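Local atomic coordinates of lipase (Streptomyces rimosus, PDB entry 5MAL), a protein that hydrolyses triacylglycerols and other esters, preferring medium-length acyl chains, and also shows phospholipase and long-chain acyl-CoA hydrolase activity. Residues A84-T89 against A106-Y111; K63-V68 against D125-R130. One frame throughout, in Å; residues are numbered along the deposited sequence.

Contact 1. Residues A84-T89 against A106-Y111; sequences AGFADT and AKARAY
The backbone of residues 84-89 meets helix 98-130 most closely where it enters the next helix, the CA atoms of Ala84 and Ala108 lying 5.1 Å apart. Gly85, which follows Ala84 in the chain, is the N-cap of helix 86-96 and has a positive phi of 72°, a backbone shape that suits glycine. So near an approach depends on small residues: the methyl of Ala108 points at the opposite segment, and its CB stands 3.4 Å from the carbonyl O of Ala84. The same CB meets Phe86 at the edge of its ring, near the ring plane, 4.4 Å from CE1. It also lies 3.9 Å from OG1 of Thr89. That hydroxyl, anti to its own carbonyl carbon, turns back to the N-cap: OG1 donates to Gly85 O at 2.7 Å, from above the carbonyl plane, while Thr89 N donates to the same oxygen. Two bonds from one residue thus grip the N-cap carbonyl in the helix's first turn.

Tyr111, its CG anti to the backbone N, brings its ring obliquely against Ala84, CD1 lying 3.6 Å from Ala84 CA and 4.0 Å from Ala84 CB. Its OH is hydrogen-bonded to OE1 of Gln119, two turns further along. An alanine in place of Tyr111 would probably leave Ala84 less tightly packed and would lose the link to Gln119.

In this SGNH fold the loop after strand 74-78 runs through Ala84 and Gly85 into helix 86-96, and helix 98-130 turns back along it, the two consecutive helices packing side by side as a helical hairpin. Ala84 and Phe86 also rest on Ile112, and Phe86 reaches Ala166 of helix 159-180, its side chain about 8 Å from those of Ser10, the nucleophile, and the probable catalytic His216.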
ATOM      1  N   ALA A  84      10.757  -2.031  -3.600  1.00 15.02           N
ATOM      2  CA  ALA A  84      10.911  -3.134  -4.529  1.00 17.54           C
ATOM      3  C   ALA A  84      10.770  -2.640  -5.970  1.00 16.58           C
ATOM      4  O   ALA A  84      10.933  -3.406  -6.915  1.00 18.22           O
ATOM      5  CB  ALA A  84       9.895  -4.221  -4.225  1.00 14.06           C
ATOM      6  N   GLY A  85      10.482  -1.351  -6.121  1.00 21.47           N
ATOM      7  CA  GLY A  85      10.361  -0.725  -7.427  1.00 23.84           C
ATOM      8  C   GLY A  85       9.110  -1.123  -8.185  1.00 22.65           C
ATOM      9  O   GLY A  85       9.172  -1.402  -9.383  1.00 27.30           O
ATOM     10  N   PHE A  86       7.966  -1.139  -7.505  1.00 22.99           N
ATOM     11  CA  PHE A  86       6.720  -1.566  -8.137  1.00 21.61           C
ATOM     12  C   PHE A  86       6.246  -0.619  -9.234  1.00 27.88           C
ATOM     13  O   PHE A  86       5.864  -1.067 -10.314  1.00 23.77           O
ATOM     14  CB  PHE A  86       5.608  -1.721  -7.097  1.00 33.15           C
ATOM     15  CG  PHE A  86       5.492  -3.111  -6.543  1.00 31.78           C
ATOM     16  CD1 PHE A  86       6.530  -4.012  -6.693  1.00 30.96           C
ATOM     17  CD2 PHE A  86       4.351  -3.513  -5.870  1.00 35.31           C
ATOM     18  CE1 PHE A  86       6.432  -5.294  -6.180  1.00 35.63           C
ATOM     19  CE2 PHE A  86       4.248  -4.790  -5.357  1.00 31.99           C
ATOM     20  CZ  PHE A  86       5.289  -5.684  -5.514  1.00 30.51           C
ATOM     21  N   ALA A  87       6.247   0.679  -8.942  1.00 29.73           N
ATOM     22  CA  ALA A  87       5.835   1.682  -9.920  1.00 27.05           C
ATOM     23  C   ALA A  87       6.671   1.552 -11.191  1.00 28.50           C
ATOM     24  O   ALA A  87       6.124   1.404 -12.293  1.00 27.43           O
ATOM     25  CB  ALA A  87       5.957   3.083  -9.334  1.00 37.79           C
ATOM     26  N   ASP A  88       7.992   1.593 -11.020  1.00 26.90           N
ATOM     27  CA  ASP A  88       8.942   1.401 -12.112  1.00 28.90           C
ATOM     28  C   ASP A  88       8.685   0.101 -12.876  1.00 31.19           C
ATOM     29  O   ASP A  88       8.722   0.070 -14.110  1.00 30.05           O
ATOM     30  CB  ASP A  88      10.373   1.402 -11.572  1.00 31.56           C
ATOM     31  CG  ASP A  88      11.420   1.362 -12.680  1.00 37.85           C
ATOM     32  OD1 ASP A  88      11.669   0.272 -13.249  1.00 39.37           O
ATOM     33  OD2 ASP A  88      12.004   2.427 -12.977  1.00 49.24           O
ATOM     34  N   THR A  89       8.443  -0.972 -12.129  1.00 20.58           N
ATOM     35  CA  THR A  89       8.146  -2.264 -12.727  1.00 18.52           C
ATOM     36  C   THR A  89       6.893  -2.231 -13.601  1.00 20.95           C
ATOM     37  O   THR A  89       6.898  -2.715 -14.739  1.00 20.41           O
ATOM     38  CB  THR A  89       7.965  -3.327 -11.659  1.00 21.30           C
ATOM     39  OG1 THR A  89       9.206  -3.527 -10.978  1.00 17.22           O
ATOM     40  CG2 THR A  89       7.539  -4.617 -12.304  1.00 18.85           C
ATOM     41  N   ALA A 106      10.896 -10.262 -11.805  1.00 16.31           N
ATOM     42  CA  ALA A 106      11.814 -11.174 -11.130  1.00 14.24           C
ATOM     43  C   ALA A 106      12.785 -10.389 -10.256  1.00 17.10           C
ATOM     44  O   ALA A 106      13.084 -10.790  -9.128  1.00 17.33           O
ATOM     45  CB  ALA A 106      12.572 -12.023 -12.149  1.00 19.76           C
ATOM     46  N   LYS A 107      13.261  -9.264 -10.776  1.00 14.60           N
ATOM     47  CA  LYS A 107      14.194  -8.420 -10.041  1.00 17.49           C
ATOM     48  C   LYS A 107      13.466  -7.845  -8.829  1.00 19.02           C
ATOM     49  O   LYS A 107      13.991  -7.839  -7.729  1.00 15.53           O
ATOM     50  CB  LYS A 107      14.758  -7.318 -10.948  1.00 18.99           C
ATOM     51  CG  LYS A 107      15.506  -6.200 -10.231  1.00 17.17           C
ATOM     52  CD  LYS A 107      15.906  -5.097 -11.199  1.00 23.30           C
ATOM     53  CE  LYS A 107      16.439  -3.877 -10.459  1.00 23.53           C
ATOM     54  NZ  LYS A 107      16.786  -2.759 -11.392  1.00 28.33           N
ATOM     55  N   ALA A 108      12.229  -7.407  -9.034  1.00 16.86           N
ATOM     56  CA  ALA A 108      11.428  -6.869  -7.942  1.00 16.09           C
ATOM     57  C   ALA A 108      11.177  -7.937  -6.895  1.00 13.39           C
ATOM     58  O   ALA A 108      11.236  -7.671  -5.697  1.00 18.32           O
ATOM     59  CB  ALA A 108      10.098  -6.313  -8.471  1.00 11.07           C
ATOM     60  N   ARG A 109      10.903  -9.157  -7.346  1.00 12.72           N
ATOM     61  CA  ARG A 109      10.567 -10.230  -6.420  1.00 12.38           C
ATOM     62  C   ARG A 109      11.792 -10.665  -5.632  1.00 17.64           C
ATOM     63  O   ARG A 109      11.678 -11.043  -4.470  1.00 17.47           O
ATOM     64  CB  ARG A 109       9.964 -11.420  -7.159  1.00 19.81           C
ATOM     65  CG  ARG A 109       8.563 -11.144  -7.673  1.00 18.27           C
ATOM     66  CD  ARG A 109       7.992 -12.377  -8.311  1.00 17.31           C
ATOM     67  NE  ARG A 109       7.744 -13.398  -7.304  1.00 16.96           N
ATOM     68  CZ  ARG A 109       7.504 -14.673  -7.580  1.00 23.21           C
ATOM     69  NH1 ARG A 109       7.496 -15.091  -8.843  1.00 18.43           N
ATOM     70  NH2 ARG A 109       7.279 -15.527  -6.593  1.00 16.04           N
ATOM     71  N   ALA A 110      12.960 -10.608  -6.263  1.00 17.72           N
ATOM     72  CA  ALA A 110      14.196 -10.886  -5.540  1.00 18.86           C
ATOM     73  C   ALA A 110      14.360  -9.860  -4.428  1.00 18.54           C
ATOM     74  O   ALA A 110      14.754 -10.203  -3.315  1.00 18.29           O
ATOM     75  CB  ALA A 110      15.389 -10.866  -6.471  1.00 17.88           C
ATOM     76  N   TYR A 111      14.037  -8.604  -4.735  1.00 16.21           N
ATOM     77  CA  TYR A 111      14.135  -7.530  -3.756  1.00 15.51           C
ATOM     78  C   TYR A 111      13.220  -7.787  -2.581  1.00 16.37           C
ATOM     79  O   TYR A 111      13.637  -7.730  -1.423  1.00 15.67           O
ATOM     80  CB  TYR A 111      13.785  -6.178  -4.369  1.00 17.72           C
ATOM     81  CG  TYR A 111      14.185  -5.029  -3.470  1.00 17.06           C
ATOM     82  CD1 TYR A 111      13.414  -4.673  -2.364  1.00 14.65           C
ATOM     83  CD2 TYR A 111      15.343  -4.310  -3.720  1.00 17.73           C
ATOM     84  CE1 TYR A 111      13.789  -3.628  -1.537  1.00 15.47           C
ATOM     85  CE2 TYR A 111      15.719  -3.259  -2.904  1.00 12.46           C
ATOM     86  CZ  TYR A 111      14.949  -2.929  -1.813  1.00 15.29           C
ATOM     87  OH  TYR A 111      15.348  -1.885  -1.007  1.00 22.88           O
TER

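Contact 2. Residues K63-V68 against D125-R130; sequences KQLTPV and DAIDSR
Arg130 closes helix 98-130 and sends its side chain across the turn that follows helix 57-64. CB, aimed at the turn, sits 3.8 Å from CG1 of Val68, the branch anti to its own backbone N. It is also close to Val68 O, an oxygen that CD passes at 3.6 Å. The chain is extended from CG to NE, and it crosses both Val68 and Leu65 at about a right angle. At its end the guanidinium lies flat against Leu65, with CB of that leucine over one face, offset toward the rim and 3.8 Å from CZ. NH2 looks onto the leucine's CD1. NH1 donates to a water lying in the guanidinium plane, with 2.7 Å between Arg130 NH1 and the water O.

That water ties the arginine to the main chain. It is placed to donate to Leu65 O and to Val68 O, the latter 2.6 Å from the water O, but has more acceptors in reach than protons. Leu65 O is already engaged, taking the 2.8 Å bond from Val68 N that closes the type I turn from Leu65 to Val68.

Behind the arginine the contact becomes purely apolar. Leu65 CD1 presses on Ala126 CB at 3.5 Å, one helical turn before Arg130, while CD2 faces CG1 of Ile127. Strand 3-8 lies beneath, as befits a helix flanking the parallel sheet of the alpha/beta/alpha SGNH fold: Leu65 and Ile127 both touch Leu7, and Val68 touches Val5.

The chemistry is therefore graded, from a hydrocarbon seam against the sheet to an amphipathic arginine at the solvent-exposed margin. The charge reaches the carbonyls of the turn through a bridging water, and it is likely to be favoured by those oxygens and by the C-terminal end of its own helix.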
ATOM      1  N   LYS A  63      11.010  11.300   6.758  1.00 19.27           N
ATOM      2  CA  LYS A  63      10.012  12.343   6.583  1.00 18.75           C
ATOM      3  C   LYS A  63       8.699  12.081   7.312  1.00 22.99           C
ATOM      4  O   LYS A  63       7.913  13.012   7.490  1.00 27.53           O
ATOM      5  CB  LYS A  63       9.705  12.550   5.088  1.00 24.48           C
ATOM      6  CG  LYS A  63      10.820  13.227   4.271  1.00 23.48           C
ATOM      7  CD  LYS A  63      10.347  13.575   2.855  1.00 20.92           C
ATOM      8  CE  LYS A  63       9.898  12.330   2.094  1.00 24.71           C
ATOM      9  NZ  LYS A  63      10.530  12.178   0.746  1.00 21.72           N
ATOM     10  N   GLN A  64       8.444  10.831   7.703  1.00 13.99           N
ATOM     11  CA  GLN A  64       7.079  10.445   8.105  1.00 12.78           C
ATOM     12  C   GLN A  64       6.855  10.098   9.574  1.00 14.72           C
ATOM     13  O   GLN A  64       5.715  10.102  10.044  1.00 11.88           O
ATOM     14  CB  GLN A  64       6.616   9.246   7.280  1.00 11.53           C
ATOM     15  CG  GLN A  64       6.627   9.473   5.773  1.00 13.50           C
ATOM     16  CD  GLN A  64       5.873   8.377   5.058  1.00 12.74           C
ATOM     17  OE1 GLN A  64       5.223   7.553   5.704  1.00 11.93           O
ATOM     18  NE2 GLN A  64       5.941   8.363   3.728  1.00  9.81           N
ATOM     19  N   LEU A  65       7.913   9.765  10.299  1.00 16.29           N
ATOM     20  CA  LEU A  65       7.710   9.284  11.663  1.00 11.91           C
ATOM     21  C   LEU A  65       7.607  10.409  12.689  1.00 11.85           C
ATOM     22  O   LEU A  65       7.379  10.151  13.871  1.00 16.35           O
ATOM     23  CB  LEU A  65       8.829   8.327  12.057  1.00 11.53           C
ATOM     24  CG  LEU A  65       8.899   7.032  11.247  1.00 14.68           C
ATOM     25  CD1 LEU A  65      10.146   6.266  11.612  1.00 19.38           C
ATOM     26  CD2 LEU A  65       7.656   6.171  11.467  1.00 15.50           C
ATOM     27  N   THR A  66       7.750  11.652  12.241  1.00 13.96           N
ATOM     28  CA  THR A  66       7.765  12.796  13.153  1.00 14.80           C
ATOM     29  C   THR A  66       6.630  12.811  14.206  1.00 19.86           C
ATOM     30  O   THR A  66       6.903  13.018  15.392  1.00 15.46           O
ATOM     31  CB  THR A  66       7.757  14.117  12.361  1.00 19.02           C
ATOM     32  OG1 THR A  66       8.935  14.171  11.543  1.00 26.18           O
ATOM     33  CG2 THR A  66       7.733  15.314  13.290  1.00 19.67           C
ATOM     34  N   PRO A  67       5.371  12.554  13.798  1.00 12.77           N
ATOM     35  CA  PRO A  67       4.304  12.589  14.809  1.00 10.03           C
ATOM     36  C   PRO A  67       4.090  11.278  15.562  1.00 13.96           C
ATOM     37  O   PRO A  67       3.130  11.162  16.335  1.00 12.91           O
ATOM     38  CB  PRO A  67       3.063  12.929  13.975  1.00 11.16           C
ATOM     39  CG  PRO A  67       3.331  12.278  12.662  1.00 11.73           C
ATOM     40  CD  PRO A  67       4.829  12.361  12.437  1.00 13.76           C
ATOM     41  N   VAL A  68       4.950  10.295  15.330  1.00 10.71           N
ATOM     42  CA  VAL A  68       4.836   9.021  16.021  1.00 10.56           C
ATOM     43  C   VAL A  68       5.559   9.133  17.351  1.00 11.12           C
ATOM     44  O   VAL A  68       6.760   9.352  17.382  1.00 12.29           O
ATOM     45  CB  VAL A  68       5.436   7.872  15.202  1.00 10.16           C
ATOM     46  CG1 VAL A  68       5.367   6.575  15.977  1.00 13.37           C
ATOM     47  CG2 VAL A  68       4.703   7.757  13.870  1.00  9.99           C
ATOM     48  N   ASP A 125      11.010  -1.210  13.799  1.00 14.21           N
ATOM     49  CA  ASP A 125      11.791  -0.934  15.007  1.00 13.17           C
ATOM     50  C   ASP A 125      11.541   0.487  15.491  1.00 12.96           C
ATOM     51  O   ASP A 125      11.459   0.752  16.699  1.00 18.47           O
ATOM     52  CB  ASP A 125      13.291  -1.100  14.758  1.00 16.33           C
ATOM     53  CG  ASP A 125      13.732  -2.535  14.729  1.00 13.27           C
ATOM     54  OD1 ASP A 125      12.979  -3.426  15.176  1.00 13.01           O
ATOM     55  OD2 ASP A 125      14.864  -2.768  14.265  1.00 21.54           O
ATOM     56  N   ALA A 126      11.472   1.412  14.544  1.00 10.96           N
ATOM     57  CA  ALA A 126      11.232   2.803  14.892  1.00 13.19           C
ATOM     58  C   ALA A 126       9.854   2.929  15.535  1.00 15.98           C
ATOM     59  O   ALA A 126       9.691   3.576  16.566  1.00 13.79           O
ATOM     60  CB  ALA A 126      11.356   3.675  13.683  1.00 19.54           C
ATOM     61  N   ILE A 127       8.861   2.281  14.940  1.00 13.58           N
ATOM     62  CA  ILE A 127       7.521   2.295  15.520  1.00 13.94           C
ATOM     63  C   ILE A 127       7.513   1.646  16.905  1.00 12.96           C
ATOM     64  O   ILE A 127       6.881   2.158  17.841  1.00 13.46           O
ATOM     65  CB  ILE A 127       6.516   1.592  14.592  1.00 12.31           C
ATOM     66  CG1 ILE A 127       6.319   2.430  13.332  1.00 12.12           C
ATOM     67  CG2 ILE A 127       5.194   1.393  15.301  1.00 17.23           C
ATOM     68  CD1 ILE A 127       5.709   1.674  12.165  1.00  8.94           C
ATOM     69  N   ASP A 128       8.211   0.521  17.033  1.00 13.69           N
ATOM     70  CA  ASP A 128       8.349  -0.161  18.324  1.00 15.12           C
ATOM     71  C   ASP A 128       8.813   0.779  19.416  1.00 17.97           C
ATOM     72  O   ASP A 128       8.274   0.795  20.524  1.00 15.82           O
ATOM     73  CB  ASP A 128       9.356  -1.306  18.232  1.00 14.68           C
ATOM     74  CG  ASP A 128       8.797  -2.544  17.566  1.00 18.10           C
ATOM     75  OD1 ASP A 128       7.568  -2.747  17.595  1.00 18.45           O
ATOM     76  OD2 ASP A 128       9.610  -3.325  17.026  1.00 16.87           O
ATOM     77  N   SER A 129       9.837   1.550  19.079  1.00 13.44           N
ATOM     78  CA  SER A 129      10.503   2.422  20.036  0.62 19.15           C
ATOM     79  C   SER A 129       9.663   3.648  20.362  1.00 17.63           C
ATOM     80  O   SER A 129       9.467   3.982  21.530  1.00 18.04           O
ATOM     81  CB  SER A 129      11.868   2.855  19.495  0.62 16.98           C
ATOM     82  OG  SER A 129      12.458   3.835  20.331  0.62 22.12           O
ATOM     83  N   ARG A 130       9.166   4.314  19.330  1.00 19.14           N
ATOM     84  CA  ARG A 130       8.483   5.587  19.538  1.00 12.41           C
ATOM     85  C   ARG A 130       7.069   5.467  20.067  1.00 13.17           C
ATOM     86  O   ARG A 130       6.611   6.313  20.838  1.00 15.59           O
ATOM     87  CB  ARG A 130       8.464   6.375  18.230  1.00 14.61           C
ATOM     88  CG  ARG A 130       9.856   6.590  17.662  1.00 19.19           C
ATOM     89  CD  ARG A 130       9.906   7.804  16.780  1.00 20.18           C
ATOM     90  NE  ARG A 130      11.012   7.726  15.830  1.00 20.73           N
ATOM     91  CZ  ARG A 130      11.314   8.684  14.963  1.00 13.68           C
ATOM     92  NH1 ARG A 130      10.595   9.803  14.925  1.00 19.43           N
ATOM     93  NH2 ARG A 130      12.336   8.523  14.138  1.00 22.81           N
TER
HETATM   94  O   HOH W   1       8.636  10.823  16.464  1.00 16.87           O

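How the contacts relate
Both contacts draw on the single long helix 98-130, contact 1 near its start and contact 2 at its very end; their centres are 26 Å apart and their nearest atoms about 14 Å. Along the chain residues 63-68 come first, then strand 74-78, then 84-89, 106-111 and finally 125-130, so contact 1 falls wholly within the span that contact 2 brings together. The two lie within one SGNH hydrolase fold, around a five-stranded parallel sheet. Helix 98-130 is thereby held twice: against helix 86-96, on the side nearer the nucleophile Ser10 and the probable catalytic His216, and against the turn after helix 57-64, next to strand 3-8, away from the annotated sites.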